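Local coordinates for protein nucleoporin nup120 (Schizosaccharomyces pombe, PDB 4GQ2) that serves as a structural constituent of the nuclear pore complex, and such components can also dock transiently associated nuclear transport factors, at residues A[59-73]-A[521-535]. Residues are numbered along the deposited sequence; the frame is centred on the assembly and turned at random.
Sequences DAGVYTSNKSKGSQT and LSINFDPSNAVTYIN
Strand 59-64 runs nearly parallel to strand 521-525, 9° between directions with the axes 5.7 Å apart at closest approach, and antiparallel to strand 532-535; the 521-535 hairpin belongs to one sheet and strand 59-64 is an edge strand of another, so the strands do not pair backbone to backbone, and hairpin side chains reach the backbone and side chains of 59-73. At one end, CD1 of L521 lies 3.8 Å from CB of A60. Next to it the hydroxyl OG of S522 donates to O of A60 over 2.7 Å, coming from above the carbonyl plane, and accepts a bond from ND2 of N535, so one oxygen ties both hairpin strands to the neighbouring sheet. A classic beta bulge sets L521 and S522 across from N535. Further along, N of V62 gives a fairly straight bond (166°) to OD1 of N524, again well above the carbonyl plane. V62 then places CG2 over one face of the Y533 ring, 4.0 Å from its centroid, a CH-pi contact; V531 CG1 lies over the other face, toward the rim, and the Y533 OH is hydrogen-bonded to O of V89. Towards the turn, D526 extends its carboxylate, CG anti to the backbone N (chi1 -178°), between T64 and T73. OD2 takes OG1 of T73 at 3.2 Å and ND2 of N529 at 2.6 Å, one donor on each side of the carboxylate plane, which probably restricts its rotation; OD1 receives a weak bond from OG1 of T64. Beyond it, OG of S71 and OG of S528 are hydrogen-bonded 2.8 Å apart, linking the two loops. Parallel edge strands side by side, with the hairpin sharing its sheet with an N-terminal strand, are consistent with adjacent blades at the ring closure of the Nup120/160 beta-propeller.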
ATOM      1  N   ASP A  59     -18.174  15.587  19.646  1.00 42.07           N
ATOM      2  CA  ASP A  59     -17.166  16.125  20.558  1.00 36.49           C
ATOM      3  C   ASP A  59     -15.991  15.159  20.649  1.00 33.14           C
ATOM      4  O   ASP A  59     -16.153  13.964  20.424  1.00 34.48           O
ATOM      5  CB  ASP A  59     -17.757  16.392  21.944  1.00 35.71           C
ATOM      6  CG  ASP A  59     -16.923  17.365  22.756  1.00 40.94           C
ATOM      7  OD1 ASP A  59     -16.035  18.025  22.176  1.00 44.62           O
ATOM      8  OD2 ASP A  59     -17.151  17.473  23.979  1.00 43.52           O
ATOM      9  N   ALA A  60     -14.812  15.679  20.980  1.00 34.55           N
ATOM     10  CA  ALA A  60     -13.588  14.877  21.007  1.00 34.87           C
ATOM     11  C   ALA A  60     -12.455  15.638  21.661  1.00 40.12           C
ATOM     12  O   ALA A  60     -12.468  16.871  21.703  1.00 34.90           O
ATOM     13  CB  ALA A  60     -13.182  14.466  19.590  1.00 35.39           C
ATOM     14  N   GLY A  61     -11.471  14.891  22.158  1.00 37.85           N
ATOM     15  CA  GLY A  61     -10.262  15.465  22.723  1.00 39.72           C
ATOM     16  C   GLY A  61      -9.230  14.391  22.995  1.00 46.29           C
ATOM     17  O   GLY A  61      -9.518  13.202  22.870  1.00 44.19           O
ATOM     18  N   VAL A  62      -8.015  14.808  23.340  1.00 42.73           N
ATOM     19  CA  VAL A  62      -7.008  13.854  23.784  1.00 42.33           C
ATOM     20  C   VAL A  62      -6.444  14.289  25.133  1.00 43.07           C
ATOM     21  O   VAL A  62      -6.144  15.463  25.346  1.00 48.93           O
ATOM     22  CB  VAL A  62      -5.885  13.523  22.733  1.00 42.70           C
ATOM     23  CG1 VAL A  62      -6.350  13.711  21.293  1.00 37.70           C
ATOM     24  CG2 VAL A  62      -4.605  14.296  22.991  1.00 38.48           C
ATOM     25  N   TYR A  63      -6.333  13.321  26.033  1.00 42.65           N
ATOM     26  CA  TYR A  63      -5.845  13.531  27.382  1.00 46.53           C
ATOM     27  C   TYR A  63      -4.519  12.814  27.572  1.00 53.00           C
ATOM     28  O   TYR A  63      -4.366  11.655  27.175  1.00 53.43           O
ATOM     29  CB  TYR A  63      -6.867  13.002  28.392  1.00 44.51           C
ATOM     30  CG  TYR A  63      -6.409  13.085  29.824  1.00 51.21           C
ATOM     31  CD1 TYR A  63      -6.418  14.302  30.505  1.00 58.50           C
ATOM     32  CD2 TYR A  63      -5.960  11.947  30.502  1.00 54.03           C
ATOM     33  CE1 TYR A  63      -5.996  14.388  31.822  1.00 67.26           C
ATOM     34  CE2 TYR A  63      -5.538  12.020  31.819  1.00 51.92           C
ATOM     35  CZ  TYR A  63      -5.555  13.243  32.474  1.00 64.89           C
ATOM     36  OH  TYR A  63      -5.139  13.334  33.781  1.00 77.02           O
ATOM     37  N   THR A  64      -3.570  13.497  28.200  1.00 64.48           N
ATOM     38  CA  THR A  64      -2.275  12.891  28.491  1.00 82.07           C
ATOM     39  C   THR A  64      -2.050  12.706  30.000  1.00 77.15           C
ATOM     40  O   THR A  64      -2.143  13.663  30.772  1.00 71.48           O
ATOM     41  CB  THR A  64      -1.116  13.663  27.809  1.00 91.03           C
ATOM     42  OG1 THR A  64       0.137  13.053  28.144  1.00 96.06           O
ATOM     43  CG2 THR A  64      -1.106  15.143  28.217  1.00 93.70           C
ATOM     44  N   SER A  65      -1.789  11.459  30.401  1.00 82.84           N
ATOM     45  CA  SER A  65      -1.474  11.110  31.792  1.00 87.42           C
ATOM     46  C   SER A  65       0.011  11.364  32.030  1.00106.13           C
ATOM     47  O   SER A  65       0.814  10.428  32.124  1.00102.38           O
ATOM     48  CB  SER A  65      -1.804   9.639  32.077  1.00 86.07           C
ATOM     49  OG  SER A  65      -3.103   9.287  31.635  1.00 78.47           O
ATOM     50  N   ASN A  66       0.359  12.644  32.147  1.00123.87           N
ATOM     51  CA  ASN A  66       1.743  13.119  32.031  1.00127.01           C
ATOM     52  C   ASN A  66       2.769  12.629  33.064  1.00119.55           C
ATOM     53  O   ASN A  66       3.962  12.913  32.927  1.00114.73           O
ATOM     54  CB  ASN A  66       1.777  14.656  31.927  1.00132.61           C
ATOM     55  CG  ASN A  66       0.910  15.341  32.973  1.00132.77           C
ATOM     56  OD1 ASN A  66      -0.264  15.006  33.147  1.00130.49           O
ATOM     57  ND2 ASN A  66       1.483  16.321  33.662  1.00127.64           N
ATOM     58  N   LYS A  67       2.322  11.882  34.072  1.00124.50           N
ATOM     59  CA  LYS A  67       3.216  11.486  35.164  1.00149.66           C
ATOM     60  C   LYS A  67       3.576   9.990  35.206  1.00152.93           C
ATOM     61  O   LYS A  67       4.466   9.592  35.963  1.00158.81           O
ATOM     62  CB  LYS A  67       2.655  11.959  36.514  1.00161.03           C
ATOM     63  CG  LYS A  67       3.612  12.829  37.326  1.00148.93           C
ATOM     64  CD  LYS A  67       4.747  12.030  37.952  1.00143.84           C
ATOM     65  CE  LYS A  67       5.876  12.935  38.412  1.00138.14           C
ATOM     66  NZ  LYS A  67       7.027  12.147  38.930  1.00140.65           N
ATOM     67  N   SER A  68       2.905   9.170  34.395  1.00155.43           N
ATOM     68  CA  SER A  68       3.191   7.723  34.341  1.00138.94           C
ATOM     69  C   SER A  68       4.560   7.405  33.708  1.00123.17           C
ATOM     70  O   SER A  68       5.339   8.320  33.413  1.00 92.61           O
ATOM     71  CB  SER A  68       2.049   6.948  33.657  1.00126.91           C
ATOM     72  OG  SER A  68       1.610   7.579  32.465  1.00112.78           O
ATOM     73  N   LYS A  69       4.852   6.117  33.512  1.00128.34           N
ATOM     74  CA  LYS A  69       6.178   5.682  33.041  1.00124.81           C
ATOM     75  C   LYS A  69       6.140   4.868  31.731  1.00113.22           C
ATOM     76  O   LYS A  69       6.230   3.638  31.768  1.00 99.70           O
ATOM     77  CB  LYS A  69       6.900   4.865  34.127  1.00117.23           C
ATOM     78  CG  LYS A  69       6.490   5.164  35.563  1.00104.07           C
ATOM     79  CD  LYS A  69       6.959   4.059  36.499  1.00104.36           C
ATOM     80  CE  LYS A  69       5.959   3.815  37.618  1.00 95.38           C
ATOM     81  NZ  LYS A  69       5.826   4.985  38.528  1.00 95.47           N
ATOM     82  N   GLY A  70       6.010   5.526  30.576  1.00113.66           N
ATOM     83  CA  GLY A  70       5.805   6.970  30.462  1.00102.43           C
ATOM     84  C   GLY A  70       4.337   7.296  30.247  1.00 91.39           C
ATOM     85  O   GLY A  70       3.460   6.479  30.552  1.00 78.62           O
ATOM     86  N   SER A  71       4.072   8.483  29.707  1.00 80.49           N
ATOM     87  CA  SER A  71       2.703   8.980  29.528  1.00 86.96           C
ATOM     88  C   SER A  71       1.874   8.185  28.521  1.00 82.06           C
ATOM     89  O   SER A  71       2.359   7.822  27.448  1.00 89.88           O
ATOM     90  CB  SER A  71       2.723  10.444  29.096  1.00 82.68           C
ATOM     91  OG  SER A  71       3.605  11.208  29.897  1.00 93.04           O
ATOM     92  N   GLN A  72       0.623   7.918  28.877  1.00 71.88           N
ATOM     93  CA  GLN A  72      -0.343   7.433  27.902  1.00 80.46           C
ATOM     94  C   GLN A  72      -1.139   8.624  27.375  1.00 66.95           C
ATOM     95  O   GLN A  72      -1.539   9.500  28.143  1.00 54.13           O
ATOM     96  CB  GLN A  72      -1.265   6.362  28.491  1.00 84.66           C
ATOM     97  CG  GLN A  72      -1.866   5.447  27.428  1.00 90.06           C
ATOM     98  CD  GLN A  72      -2.345   4.108  27.967  1.00 85.64           C
ATOM     99  OE1 GLN A  72      -2.730   3.988  29.132  1.00 88.79           O
ATOM    100  NE2 GLN A  72      -2.326   3.088  27.110  1.00 66.13           N
ATOM    101  N   THR A  73      -1.331   8.660  26.058  1.00 53.10           N
ATOM    102  CA  THR A  73      -2.053   9.743  25.403  1.00 48.63           C
ATOM    103  C   THR A  73      -3.264   9.147  24.694  1.00 44.59           C
ATOM    104  O   THR A  73      -3.129   8.354  23.764  1.00 47.18           O
ATOM    105  CB  THR A  73      -1.148  10.526  24.429  1.00 49.60           C
ATOM    106  OG1 THR A  73       0.036  10.958  25.112  1.00 61.23           O
ATOM    107  CG2 THR A  73      -1.864  11.741  23.887  1.00 42.42           C
ATOM    108  N   LEU A 521     -13.128  19.839  16.005  1.00 46.16           N
ATOM    109  CA  LEU A 521     -13.863  19.758  17.270  1.00 38.35           C
ATOM    110  C   LEU A 521     -13.059  20.312  18.431  1.00 44.56           C
ATOM    111  O   LEU A 521     -13.594  21.034  19.271  1.00 44.74           O
ATOM    112  CB  LEU A 521     -14.300  18.322  17.584  1.00 33.23           C
ATOM    113  CG  LEU A 521     -15.173  17.582  16.568  1.00 38.69           C
ATOM    114  CD1 LEU A 521     -15.348  16.127  16.986  1.00 39.11           C
ATOM    115  CD2 LEU A 521     -16.527  18.251  16.389  1.00 37.58           C
ATOM    116  N   SER A 522     -11.779  19.956  18.486  1.00 47.44           N
ATOM    117  CA  SER A 522     -10.901  20.446  19.528  1.00 38.86           C
ATOM    118  C   SER A 522      -9.455  20.313  19.104  1.00 44.42           C
ATOM    119  O   SER A 522      -9.161  19.672  18.092  1.00 39.46           O
ATOM    120  CB  SER A 522     -11.121  19.668  20.821  1.00 35.88           C
ATOM    121  OG  SER A 522     -10.507  18.395  20.743  1.00 37.26           O
ATOM    122  N   ILE A 523      -8.567  20.937  19.885  1.00 38.27           N
ATOM    123  CA  ILE A 523      -7.123  20.752  19.773  1.00 42.53           C
ATOM    124  C   ILE A 523      -6.514  20.589  21.175  1.00 50.00           C
ATOM    125  O   ILE A 523      -7.057  21.105  22.160  1.00 52.43           O
ATOM    126  CB  ILE A 523      -6.425  21.894  18.984  1.00 44.14           C
ATOM    127  CG1 ILE A 523      -6.491  23.234  19.736  1.00 47.39           C
ATOM    128  CG2 ILE A 523      -6.996  22.028  17.572  1.00 38.04           C
ATOM    129  CD1 ILE A 523      -5.478  24.252  19.245  1.00 41.84           C
ATOM    130  N   ASN A 524      -5.412  19.846  21.271  1.00 43.12           N
ATOM    131  CA  ASN A 524      -4.735  19.627  22.548  1.00 46.54           C
ATOM    132  C   ASN A 524      -3.236  19.602  22.379  1.00 56.95           C
ATOM    133  O   ASN A 524      -2.712  18.817  21.583  1.00 52.29           O
ATOM    134  CB  ASN A 524      -5.144  18.298  23.188  1.00 44.80           C
ATOM    135  CG  ASN A 524      -6.620  18.214  23.488  1.00 48.49           C
ATOM    136  OD1 ASN A 524      -7.383  17.628  22.717  1.00 46.86           O
ATOM    137  ND2 ASN A 524      -7.035  18.788  24.619  1.00 49.14           N
ATOM    138  N   PHE A 525      -2.548  20.454  23.135  1.00 60.71           N
ATOM    139  CA  PHE A 525      -1.099  20.396  23.211  1.00 55.94           C
ATOM    140  C   PHE A 525      -0.740  19.288  24.182  1.00 54.47           C
ATOM    141  O   PHE A 525      -1.302  19.201  25.273  1.00 58.97           O
ATOM    142  CB  PHE A 525      -0.510  21.733  23.673  1.00 59.62           C
ATOM    143  CG  PHE A 525       0.994  21.740  23.755  1.00 56.36           C
ATOM    144  CD1 PHE A 525       1.769  21.883  22.604  1.00 59.27           C
ATOM    145  CD2 PHE A 525       1.639  21.616  24.983  1.00 49.01           C
ATOM    146  CE1 PHE A 525       3.156  21.894  22.674  1.00 48.49           C
ATOM    147  CE2 PHE A 525       3.026  21.623  25.058  1.00 45.49           C
ATOM    148  CZ  PHE A 525       3.783  21.761  23.903  1.00 48.03           C
ATOM    149  N   ASP A 526       0.168  18.420  23.758  1.00 56.63           N
ATOM    150  CA  ASP A 526       0.682  17.372  24.610  1.00 55.88           C
ATOM    151  C   ASP A 526       2.093  17.787  24.991  1.00 61.94           C
ATOM    152  O   ASP A 526       2.970  17.861  24.124  1.00 70.19           O
ATOM    153  CB  ASP A 526       0.682  16.031  23.874  1.00 63.67           C
ATOM    154  CG  ASP A 526       1.168  14.876  24.740  1.00 70.98           C
ATOM    155  OD1 ASP A 526       1.393  15.065  25.952  1.00 78.47           O
ATOM    156  OD2 ASP A 526       1.318  13.761  24.203  1.00 93.39           O
ATOM    157  N   PRO A 527       2.309  18.095  26.283  1.00 64.17           N
ATOM    158  CA  PRO A 527       3.638  18.485  26.760  1.00 71.49           C
ATOM    159  C   PRO A 527       4.573  17.287  26.907  1.00 68.38           C
ATOM    160  O   PRO A 527       5.791  17.441  26.787  1.00 75.02           O
ATOM    161  CB  PRO A 527       3.353  19.117  28.126  1.00 75.04           C
ATOM    162  CG  PRO A 527       2.089  18.473  28.587  1.00 77.11           C
ATOM    163  CD  PRO A 527       1.295  18.140  27.353  1.00 68.72           C
ATOM    164  N   SER A 528       3.996  16.113  27.168  1.00 65.13           N
ATOM    165  CA  SER A 528       4.743  14.860  27.275  1.00 79.86           C
ATOM    166  C   SER A 528       5.509  14.588  25.982  1.00 80.65           C
ATOM    167  O   SER A 528       6.719  14.357  26.006  1.00 95.18           O
ATOM    168  CB  SER A 528       3.794  13.702  27.598  1.00 89.64           C
ATOM    169  OG  SER A 528       4.452  12.453  27.507  1.00 98.41           O
ATOM    170  N   ASN A 529       4.791  14.619  24.862  1.00 89.22           N
ATOM    171  CA  ASN A 529       5.402  14.687  23.539  1.00 83.40           C
ATOM    172  C   ASN A 529       5.743  16.142  23.232  1.00 77.61           C
ATOM    173  O   ASN A 529       5.678  16.999  24.108  1.00 89.72           O
ATOM    174  CB  ASN A 529       4.441  14.129  22.485  1.00 77.84           C
ATOM    175  CG  ASN A 529       4.215  12.632  22.630  1.00 98.88           C
ATOM    176  OD1 ASN A 529       5.152  11.843  22.530  1.00 84.67           O
ATOM    177  ND2 ASN A 529       2.963  12.234  22.855  1.00 86.90           N
ATOM    178  N   ALA A 530       6.110  16.431  21.994  1.00 78.70           N
ATOM    179  CA  ALA A 530       6.295  17.818  21.584  1.00 79.03           C
ATOM    180  C   ALA A 530       5.036  18.346  20.890  1.00 86.30           C
ATOM    181  O   ALA A 530       4.998  19.493  20.444  1.00 86.49           O
ATOM    182  CB  ALA A 530       7.489  17.916  20.653  1.00 75.53           C
ATOM    183  N   VAL A 531       3.996  17.516  20.857  1.00 76.30           N
ATOM    184  CA  VAL A 531       2.975  17.571  19.809  1.00 70.11           C
ATOM    185  C   VAL A 531       1.629  18.195  20.182  1.00 63.09           C
ATOM    186  O   VAL A 531       1.106  17.982  21.276  1.00 60.17           O
ATOM    187  CB  VAL A 531       2.756  16.154  19.227  1.00 64.95           C
ATOM    188  CG1 VAL A 531       1.451  16.050  18.455  1.00 58.73           C
ATOM    189  CG2 VAL A 531       3.934  15.777  18.342  1.00 69.76           C
ATOM    190  N   THR A 532       1.077  18.965  19.247  1.00 49.98           N
ATOM    191  CA  THR A 532      -0.297  19.435  19.362  1.00 54.79           C
ATOM    192  C   THR A 532      -1.239  18.625  18.461  1.00 56.72           C
ATOM    193  O   THR A 532      -1.141  18.649  17.227  1.00 50.59           O
ATOM    194  CB  THR A 532      -0.445  20.955  19.111  1.00 50.16           C
ATOM    195  OG1 THR A 532      -1.775  21.232  18.649  1.00 51.85           O
ATOM    196  CG2 THR A 532       0.538  21.432  18.078  1.00 54.56           C
ATOM    197  N   TYR A 533      -2.135  17.891  19.112  1.00 53.51           N
ATOM    198  CA  TYR A 533      -3.133  17.078  18.438  1.00 44.31           C
ATOM    199  C   TYR A 533      -4.276  17.950  17.943  1.00 40.99           C
ATOM    200  O   TYR A 533      -4.686  18.886  18.619  1.00 53.37           O
ATOM    201  CB  TYR A 533      -3.686  16.025  19.399  1.00 41.30           C
ATOM    202  CG  TYR A 533      -2.720  14.916  19.746  1.00 49.03           C
ATOM    203  CD1 TYR A 533      -1.773  15.075  20.762  1.00 45.87           C
ATOM    204  CD2 TYR A 533      -2.761  13.695  19.072  1.00 45.73           C
ATOM    205  CE1 TYR A 533      -0.891  14.056  21.088  1.00 47.32           C
ATOM    206  CE2 TYR A 533      -1.881  12.673  19.391  1.00 43.40           C
ATOM    207  CZ  TYR A 533      -0.949  12.856  20.396  1.00 49.55           C
ATOM    208  OH  TYR A 533      -0.078  11.836  20.720  1.00 49.14           O
ATOM    209  N   ILE A 534      -4.778  17.625  16.759  1.00 40.38           N
ATOM    210  CA  ILE A 534      -5.942  18.278  16.174  1.00 41.70           C
ATOM    211  C   ILE A 534      -7.026  17.227  16.023  1.00 40.87           C
ATOM    212  O   ILE A 534      -6.818  16.218  15.347  1.00 43.17           O
ATOM    213  CB  ILE A 534      -5.627  18.857  14.782  1.00 40.37           C
ATOM    214  CG1 ILE A 534      -4.494  19.881  14.863  1.00 45.17           C
ATOM    215  CG2 ILE A 534      -6.867  19.481  14.175  1.00 40.38           C
ATOM    216  CD1 ILE A 534      -3.754  20.068  13.554  1.00 56.83           C
ATOM    217  N   ASN A 535      -8.182  17.470  16.634  1.00 40.60           N
ATOM    218  CA  ASN A 535      -9.250  16.474  16.668  1.00 36.55           C
ATOM    219  C   ASN A 535     -10.410  16.792  15.750  1.00 36.95           C
ATOM    220  O   ASN A 535     -11.145  17.761  15.974  1.00 45.92           O
ATOM    221  CB  ASN A 535      -9.735  16.267  18.104  1.00 38.76           C
ATOM    222  CG  ASN A 535      -8.618  15.840  19.025  1.00 42.34           C
ATOM    223  OD1 ASN A 535      -7.968  14.822  18.788  1.00 40.51           O
ATOM    224  ND2 ASN A 535      -8.375  16.624  20.077  1.00 42.56           N
TER